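Local coordinates for protein carboxylesterase (Ferroplasma acidiphilum, PDB 3WJ2) that probably hydrolyses carboxylic ester bonds, as a carboxylesterase of the alpha/beta-hydrolase fold from an acid-loving archaeon, at residues Y81-G86 / I113-A118; G151-S156 / V179-Y184. All coordinates share one frame; numbering follows the deposited sequence.

Interaction 1 (Y81-G86 / I113-A118)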
ATOM      1  N   TYR B  81      15.575 -29.402  -2.765  1.00  9.68           N
ATOM      2  CA  TYR B  81      14.789 -28.541  -1.846  1.00 11.32           C
ATOM      3  C   TYR B  81      15.659 -28.180  -0.692  1.00 10.49           C
ATOM      4  O   TYR B  81      16.236 -29.051   0.013  1.00 11.61           O
ATOM      5  CB  TYR B  81      13.512 -29.286  -1.347  1.00 10.35           C
ATOM      6  CG  TYR B  81      12.589 -28.243  -0.751  1.00 10.43           C
ATOM      7  CD1 TYR B  81      11.698 -27.575  -1.624  1.00  8.64           C
ATOM      8  CD2 TYR B  81      12.688 -27.917   0.601  1.00 10.22           C
ATOM      9  CE1 TYR B  81      10.858 -26.562  -1.113  1.00  9.63           C
ATOM     10  CE2 TYR B  81      11.867 -26.825   1.106  1.00 11.72           C
ATOM     11  CZ  TYR B  81      11.017 -26.174   0.209  1.00  8.71           C
ATOM     12  OH  TYR B  81      10.255 -25.122   0.678  1.00 11.39           O
ATOM     13  N   TYR B  82      15.758 -26.887  -0.389  1.00  8.47           N
ATOM     14  CA  TYR B  82      16.509 -26.418   0.757  1.00 10.09           C
ATOM     15  C   TYR B  82      15.570 -25.789   1.771  1.00 10.71           C
ATOM     16  O   TYR B  82      14.875 -24.791   1.561  1.00  9.65           O
ATOM     17  CB  TYR B  82      17.612 -25.329   0.358  1.00 10.20           C
ATOM     18  CG  TYR B  82      18.532 -25.892  -0.738  1.00 10.25           C
ATOM     19  CD1 TYR B  82      19.625 -26.611  -0.404  1.00 11.06           C
ATOM     20  CD2 TYR B  82      18.188 -25.719  -2.137  1.00 11.62           C
ATOM     21  CE1 TYR B  82      20.404 -27.244  -1.386  1.00  9.33           C
ATOM     22  CE2 TYR B  82      18.988 -26.316  -3.107  1.00 12.39           C
ATOM     23  CZ  TYR B  82      20.113 -27.016  -2.703  1.00 11.51           C
ATOM     24  OH  TYR B  82      20.908 -27.678  -3.620  1.00 12.81           O
ATOM     25  N   HIS B  83      15.484 -26.440   2.948  1.00 10.40           N
ATOM     26  CA  HIS B  83      14.427 -26.035   3.909  1.00 10.96           C
ATOM     27  C   HIS B  83      14.703 -24.658   4.503  1.00  9.46           C
ATOM     28  O   HIS B  83      15.840 -24.095   4.438  1.00 10.30           O
ATOM     29  CB  HIS B  83      14.481 -27.064   5.130  1.00 11.03           C
ATOM     30  CG  HIS B  83      15.741 -27.010   5.963  1.00  9.36           C
ATOM     31  ND1 HIS B  83      15.934 -26.129   7.010  1.00 11.59           N
ATOM     32  CD2 HIS B  83      16.847 -27.777   5.916  1.00 10.74           C
ATOM     33  CE1 HIS B  83      17.130 -26.339   7.517  1.00 11.39           C
ATOM     34  NE2 HIS B  83      17.699 -27.328   6.858  1.00 11.54           N
ATOM     35  N   GLY B  84      13.674 -24.081   5.075  1.00 10.19           N
ATOM     36  CA  GLY B  84      13.756 -22.797   5.844  1.00 10.81           C
ATOM     37  C   GLY B  84      14.145 -22.951   7.302  1.00 12.14           C
ATOM     38  O   GLY B  84      14.422 -24.082   7.739  1.00 13.02           O
ATOM     39  N   GLY B  85      14.031 -21.888   8.055  1.00 11.79           N
ATOM     40  CA  GLY B  85      14.571 -21.912   9.465  1.00 12.60           C
ATOM     41  C   GLY B  85      15.633 -20.851   9.842  1.00 12.50           C
ATOM     42  O   GLY B  85      16.416 -21.021  10.769  1.00 13.31           O
ATOM     43  N   GLY B  86      15.588 -19.731   9.055  1.00 12.18           N
ATOM     44  CA  GLY B  86      16.449 -18.617   9.464  1.00 13.89           C
ATOM     45  C   GLY B  86      17.929 -18.858   9.374  1.00 13.24           C
ATOM     46  O   GLY B  86      18.687 -18.096   9.917  1.00 14.16           O
ATOM     47  N   ILE B 113      17.731 -31.297   1.166  1.00 10.44           N
ATOM     48  CA  ILE B 113      19.150 -31.279   1.551  1.00 12.02           C
ATOM     49  C   ILE B 113      19.419 -30.555   2.840  1.00 11.38           C
ATOM     50  O   ILE B 113      18.913 -29.441   3.089  1.00 12.68           O
ATOM     51  CB  ILE B 113      19.990 -30.633   0.418  1.00 13.13           C
ATOM     52  CG1 ILE B 113      19.901 -31.517  -0.833  1.00 15.95           C
ATOM     53  CG2 ILE B 113      21.458 -30.460   0.818  1.00 15.09           C
ATOM     54  CD1 ILE B 113      20.144 -30.719  -2.112  1.00 19.01           C
ATOM     55  N   GLU B 114      20.143 -31.230   3.727  1.00 12.74           N
ATOM     56  CA  GLU B 114      20.540 -30.628   5.006  1.00 13.89           C
ATOM     57  C   GLU B 114      21.825 -29.848   4.932  1.00 16.67           C
ATOM     58  O   GLU B 114      22.922 -30.378   5.303  1.00 18.45           O
ATOM     59  CB  GLU B 114      20.692 -31.667   6.161  1.00 18.42           C
ATOM     60  CG  GLU B 114      19.478 -31.777   6.909  1.00 19.92           C
ATOM     61  CD  GLU B 114      19.587 -32.812   8.035  1.00 20.94           C
ATOM     62  OE1 GLU B 114      20.691 -33.340   8.394  1.00 24.91           O
ATOM     63  OE2 GLU B 114      18.488 -33.147   8.455  1.00 17.59           O
ATOM     64  N   TYR B 115      21.731 -28.551   4.605  1.00 13.25           N
ATOM     65  CA  TYR B 115      22.928 -27.690   4.666  1.00 12.68           C
ATOM     66  C   TYR B 115      23.307 -27.323   6.066  1.00 12.92           C
ATOM     67  O   TYR B 115      22.526 -27.566   7.009  1.00 14.75           O
ATOM     68  CB  TYR B 115      22.618 -26.394   3.846  1.00 12.48           C
ATOM     69  CG  TYR B 115      21.372 -25.628   4.354  1.00  8.51           C
ATOM     70  CD1 TYR B 115      21.502 -24.660   5.398  1.00 11.97           C
ATOM     71  CD2 TYR B 115      20.082 -25.919   3.812  1.00  9.32           C
ATOM     72  CE1 TYR B 115      20.343 -23.992   5.808  1.00  8.75           C
ATOM     73  CE2 TYR B 115      18.958 -25.171   4.205  1.00  8.00           C
ATOM     74  CZ  TYR B 115      19.135 -24.253   5.205  1.00  7.86           C
ATOM     75  OH  TYR B 115      18.086 -23.515   5.730  1.00 12.59           O
ATOM     76  N   ARG B 116      24.516 -26.819   6.229  1.00 11.08           N
ATOM     77  CA  ARG B 116      25.091 -26.540   7.594  1.00 11.55           C
ATOM     78  C   ARG B 116      24.447 -25.252   8.138  1.00 13.43           C
ATOM     79  O   ARG B 116      24.175 -24.262   7.389  1.00 12.52           O
ATOM     80  CB  ARG B 116      26.593 -26.445   7.516  1.00 12.27           C
ATOM     81  CG  ARG B 116      27.170 -27.878   7.215  1.00 14.58           C
ATOM     82  CD  ARG B 116      28.696 -27.795   6.946  1.00 15.57           C
ATOM     83  NE  ARG B 116      28.944 -26.962   5.765  1.00 14.00           N
ATOM     84  CZ  ARG B 116      30.124 -26.501   5.357  1.00 12.64           C
ATOM     85  NH1 ARG B 116      31.182 -26.828   6.158  1.00 16.58           N
ATOM     86  NH2 ARG B 116      30.257 -25.738   4.275  1.00 15.11           N
ATOM     87  N   LEU B 117      24.231 -25.238   9.454  1.00 13.07           N
ATOM     88  CA  LEU B 117      23.469 -24.195  10.088  1.00 12.21           C
ATOM     89  C   LEU B 117      24.351 -23.294  10.948  1.00 12.89           C
ATOM     90  O   LEU B 117      25.379 -23.667  11.490  1.00 14.32           O
ATOM     91  CB  LEU B 117      22.345 -24.812  10.997  1.00 12.41           C
ATOM     92  CG  LEU B 117      21.436 -25.692  10.183  1.00 12.76           C
ATOM     93  CD1 LEU B 117      20.532 -26.521  11.238  1.00 18.44           C
ATOM     94  CD2 LEU B 117      20.580 -24.836   9.263  1.00 15.69           C
ATOM     95  N   ALA B 118      23.875 -22.047  11.084  1.00 13.45           N
ATOM     96  CA  ALA B 118      24.556 -21.001  11.840  1.00 13.18           C
ATOM     97  C   ALA B 118      24.021 -21.005  13.271  1.00 14.24           C
ATOM     98  O   ALA B 118      22.920 -21.569  13.541  1.00 16.40           O
ATOM     99  CB  ALA B 118      24.175 -19.654  11.200  1.00 15.20           C
TER
HETATM  100  O   HOH W   1      16.100 -29.248   3.213  1.00 13.12           O
HETATM  101  O   HOH W   2      20.081 -28.417   7.647  1.00 15.51           O
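The carbonyl oxygen of His-83 takes a hydrogen bond from the Tyr-115 hydroxyl, OH to O 2.7 Å, with the donor tilted 33° from the carbonyl plane. This bond lies just past the end of strand 78-82, where the His-Gly-Gly-Gly sequence begins; in related esterases of the hormone-sensitive lipase family this motif forms the oxyanion hole, and it probably does so here. The imidazole of His-83 lies over the phenol of Tyr-115 as an offset stack, centroids 4.5 Å apart and planes at 13°. In both residues CG stands between the backbone N and the carbonyl carbon, which turns each ring toward the other segment. Each imidazole nitrogen is also held: ND1 donates to Gly-84 O (2.6 Å), almost in the ring plane, and NE2 meets a water that donates to Tyr-115 O. The rotation of the ring is thereby fixed. Leu-117 CD2 closes on the ring edge at CE1.

Toward the end of strand 78-82, Ile-113 N donates to Tyr-81 O (2.9 Å), and a second water joins Tyr-81 O, His-83 N and Ile-113 O. Tyr-82, whose hydroxyl is hydrogen-bonded to Ser-133 OG of helix 125-139, runs alongside Ile-113, with CE1 3.6 Å from Ile-113 CD1.

Interaction 2 (G151-S156 / V179-Y184)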
ATOM      1  N   GLY B 151      15.820 -28.837 -10.949  1.00 12.99           N
ATOM      2  CA  GLY B 151      15.576 -27.413 -10.479  1.00 12.55           C
ATOM      3  C   GLY B 151      15.920 -27.336  -9.003  1.00 11.75           C
ATOM      4  O   GLY B 151      16.351 -28.296  -8.387  1.00 11.75           O
ATOM      5  N   VAL B 152      15.794 -26.115  -8.516  1.00 10.44           N
ATOM      6  CA  VAL B 152      16.078 -25.865  -7.092  1.00 10.05           C
ATOM      7  C   VAL B 152      14.937 -25.113  -6.486  1.00 10.44           C
ATOM      8  O   VAL B 152      14.207 -24.411  -7.174  1.00 10.95           O
ATOM      9  CB  VAL B 152      17.392 -25.113  -6.845  1.00  9.22           C
ATOM     10  CG1 VAL B 152      18.596 -25.989  -7.308  1.00 11.40           C
ATOM     11  CG2 VAL B 152      17.442 -23.725  -7.584  1.00 10.14           C
ATOM     12  N   ALA B 153      14.774 -25.292  -5.161  1.00  9.49           N
ATOM     13  CA  ALA B 153      13.605 -24.678  -4.505  1.00  9.10           C
ATOM     14  C   ALA B 153      13.894 -24.505  -3.041  1.00  7.06           C
ATOM     15  O   ALA B 153      14.798 -25.180  -2.514  1.00  9.75           O
ATOM     16  CB  ALA B 153      12.424 -25.608  -4.701  1.00 11.37           C
ATOM     17  N   GLY B 154      13.132 -23.658  -2.396  1.00  7.62           N
ATOM     18  CA  GLY B 154      13.265 -23.587  -0.882  1.00  7.19           C
ATOM     19  C   GLY B 154      12.205 -22.629  -0.325  1.00  6.91           C
ATOM     20  O   GLY B 154      11.414 -22.109  -1.091  1.00  9.01           O
ATOM     21  N   ASP B 155      12.169 -22.565   0.983  1.00  8.11           N
ATOM     22  CA  ASP B 155      11.343 -21.558   1.664  1.00  8.73           C
ATOM     23  C   ASP B 155      12.155 -20.792   2.613  1.00  9.16           C
ATOM     24  O   ASP B 155      13.075 -21.252   3.228  1.00 10.11           O
ATOM     25  CB  ASP B 155      10.175 -22.267   2.390  1.00  9.08           C
ATOM     26  CG  ASP B 155      10.617 -23.245   3.453  1.00 11.38           C
ATOM     27  OD1 ASP B 155      11.199 -24.306   3.107  1.00 12.10           O
ATOM     28  OD2 ASP B 155      10.503 -22.969   4.681  1.00 12.72           O
ATOM     29  N   SER B 156      11.784 -19.501   2.733  1.00  9.51           N
ATOM     30  CA  SER B 156      12.410 -18.641   3.668  1.00 10.95           C
ATOM     31  C   SER B 156      13.937 -18.626   3.452  1.00 11.51           C
ATOM     32  O   SER B 156      14.452 -18.362   2.306  1.00 10.50           O
ATOM     33  CB  SER B 156      11.963 -18.980   5.107  1.00 13.20           C
ATOM     34  OG  SER B 156      12.350 -17.853   5.953  1.00 18.40           O
ATOM     35  N   VAL B 179      14.858 -24.441 -12.964  1.00 12.54           N
ATOM     36  CA  VAL B 179      13.841 -23.539 -12.420  1.00 11.22           C
ATOM     37  C   VAL B 179      14.289 -23.221 -10.994  1.00  9.83           C
ATOM     38  O   VAL B 179      15.042 -24.034 -10.441  1.00 10.78           O
ATOM     39  CB  VAL B 179      12.463 -24.153 -12.503  1.00 11.67           C
ATOM     40  CG1 VAL B 179      12.335 -25.503 -11.654  1.00 12.09           C
ATOM     41  CG2 VAL B 179      11.427 -23.057 -11.982  1.00 10.99           C
ATOM     42  N   GLN B 180      13.883 -22.047 -10.513  1.00  9.69           N
ATOM     43  CA  GLN B 180      14.065 -21.676  -9.114  1.00  9.92           C
ATOM     44  C   GLN B 180      12.716 -21.438  -8.554  1.00 10.54           C
ATOM     45  O   GLN B 180      12.010 -20.569  -9.011  1.00 10.87           O
ATOM     46  CB  GLN B 180      15.068 -20.484  -8.961  1.00 10.21           C
ATOM     47  CG  GLN B 180      14.647 -19.231  -9.787  1.00 11.65           C
ATOM     48  CD  GLN B 180      15.617 -18.101  -9.620  1.00 14.29           C
ATOM     49  OE1 GLN B 180      16.050 -17.832  -8.530  1.00 11.96           O
ATOM     50  NE2 GLN B 180      15.953 -17.398 -10.764  1.00 13.06           N
ATOM     51  N   VAL B 181      12.356 -22.220  -7.532  1.00 10.13           N
ATOM     52  CA  VAL B 181      10.956 -22.132  -6.984  1.00  9.13           C
ATOM     53  C   VAL B 181      11.162 -21.527  -5.567  1.00 10.11           C
ATOM     54  O   VAL B 181      11.815 -22.131  -4.652  1.00 10.07           O
ATOM     55  CB  VAL B 181      10.397 -23.498  -6.829  1.00  9.37           C
ATOM     56  CG1 VAL B 181       8.965 -23.285  -6.249  1.00  9.89           C
ATOM     57  CG2 VAL B 181      10.287 -24.178  -8.179  1.00 11.87           C
ATOM     58  N   LEU B 182      10.709 -20.270  -5.421  1.00  7.83           N
ATOM     59  CA  LEU B 182      11.124 -19.511  -4.233  1.00  8.11           C
ATOM     60  C   LEU B 182       9.904 -19.197  -3.402  1.00  8.21           C
ATOM     61  O   LEU B 182       9.139 -18.295  -3.684  1.00  9.59           O
ATOM     62  CB  LEU B 182      11.767 -18.103  -4.676  1.00 10.04           C
ATOM     63  CG  LEU B 182      12.919 -18.329  -5.683  1.00  9.87           C
ATOM     64  CD1 LEU B 182      13.378 -16.901  -6.231  1.00 11.44           C
ATOM     65  CD2 LEU B 182      14.129 -19.114  -5.144  1.00 11.96           C
ATOM     66  N   PHE B 183       9.773 -19.914  -2.252  1.00  8.43           N
ATOM     67  CA  PHE B 183       8.700 -19.516  -1.349  1.00  9.04           C
ATOM     68  C   PHE B 183       9.251 -18.547  -0.345  1.00  8.29           C
ATOM     69  O   PHE B 183      10.091 -18.853   0.544  1.00  8.53           O
ATOM     70  CB  PHE B 183       8.231 -20.828  -0.524  1.00  8.11           C
ATOM     71  CG  PHE B 183       7.379 -21.764  -1.315  1.00  8.85           C
ATOM     72  CD1 PHE B 183       5.995 -21.605  -1.348  1.00  9.39           C
ATOM     73  CD2 PHE B 183       7.973 -22.897  -1.940  1.00 10.50           C
ATOM     74  CE1 PHE B 183       5.210 -22.469  -2.154  1.00 11.04           C
ATOM     75  CE2 PHE B 183       7.165 -23.805  -2.715  1.00 14.43           C
ATOM     76  CZ  PHE B 183       5.784 -23.593  -2.767  1.00 13.63           C
ATOM     77  N   TYR B 184       8.763 -17.291  -0.491  1.00  9.82           N
ATOM     78  CA  TYR B 184       9.099 -16.201   0.441  1.00  9.33           C
ATOM     79  C   TYR B 184      10.561 -16.206   0.969  1.00  8.70           C
ATOM     80  O   TYR B 184      10.846 -16.240   2.202  1.00  9.23           O
ATOM     81  CB  TYR B 184       8.037 -16.098   1.591  1.00  9.14           C
ATOM     82  CG  TYR B 184       7.659 -17.422   2.224  1.00  8.34           C
ATOM     83  CD1 TYR B 184       8.409 -17.880   3.283  1.00 10.45           C
ATOM     84  CD2 TYR B 184       6.585 -18.135   1.679  1.00  8.52           C
ATOM     85  CE1 TYR B 184       7.983 -19.125   3.899  1.00 10.70           C
ATOM     86  CE2 TYR B 184       6.134 -19.322   2.251  1.00 12.38           C
ATOM     87  CZ  TYR B 184       6.868 -19.763   3.317  1.00 11.19           C
ATOM     88  OH  TYR B 184       6.489 -21.023   3.904  1.00 12.02           O
TER
HETATM   89  O   HOH W   3       8.138 -22.008   5.719  1.00 12.97           O
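Val-152 and Val-181 are joined by the N-H of Val-181, which donates to Val-152 O (2.9 Å). Four more backbone bonds extend the parallel pairing: Val-152 N to Val-179 O, Gly-154 N to Val-181 O, Phe-183 N to Gly-154 O, and Ser-156 N to Phe-183 O, the last at 2.8 Å. The axes of strands 151-155 and 180-183 come within 4.7 Å and are 4° from parallel. Ala-153 CB sits 3.6 Å from Val-181 CB, and on this same face Asp-155 CB meets Phe-183 CB at 3.8 Å. Phe-183 turns its ring edge to Gly-154 O, CD2 being 3.6 Å from that oxygen.

At the C-terminal end, Tyr-184 has CG between its backbone N and carbonyl carbon, which brings CD1 within 3.8 Å of Ser-156 N. A water links Tyr-184 OH to Asp-155 OD2, and that hydroxyl is also hydrogen-bonded to Ala-284 N. The carboxylate of Asp-155 is gripped further by Tyr-95 OH at OD2.

Farther out, Val-152 packs on Ala-162 and Cys-166 of helix 157-172, the crossover of this beta-alpha-beta unit. Ser-156, with phi 55° and psi -128°, stands in the strained turn between strand and helix, consistent with the nucleophile elbow (GxSxG) of alpha/beta hydrolases.

Both segments of interaction 1 precede those of interaction 2 in the chain, and the centres of the two contacts lie 12 Å apart in the same mixed sheet. The order across the sheet is 109-113, 78-82, 150-155, 180-183, with 113-118 leaving the end of the first. Direct contact comes from Tyr-82 N and Ala-153 O, 2.9 Å apart and probably hydrogen-bonded, and from Tyr-81 OH, 2.7 Å from Asp-155 OD1. The C-terminal ends of these central strands thus bring the probable oxyanion-hole loop beside the putative nucleophile elbow, the usual layout of an alpha/beta-hydrolase active site, with Asp-155 lying where the two meet.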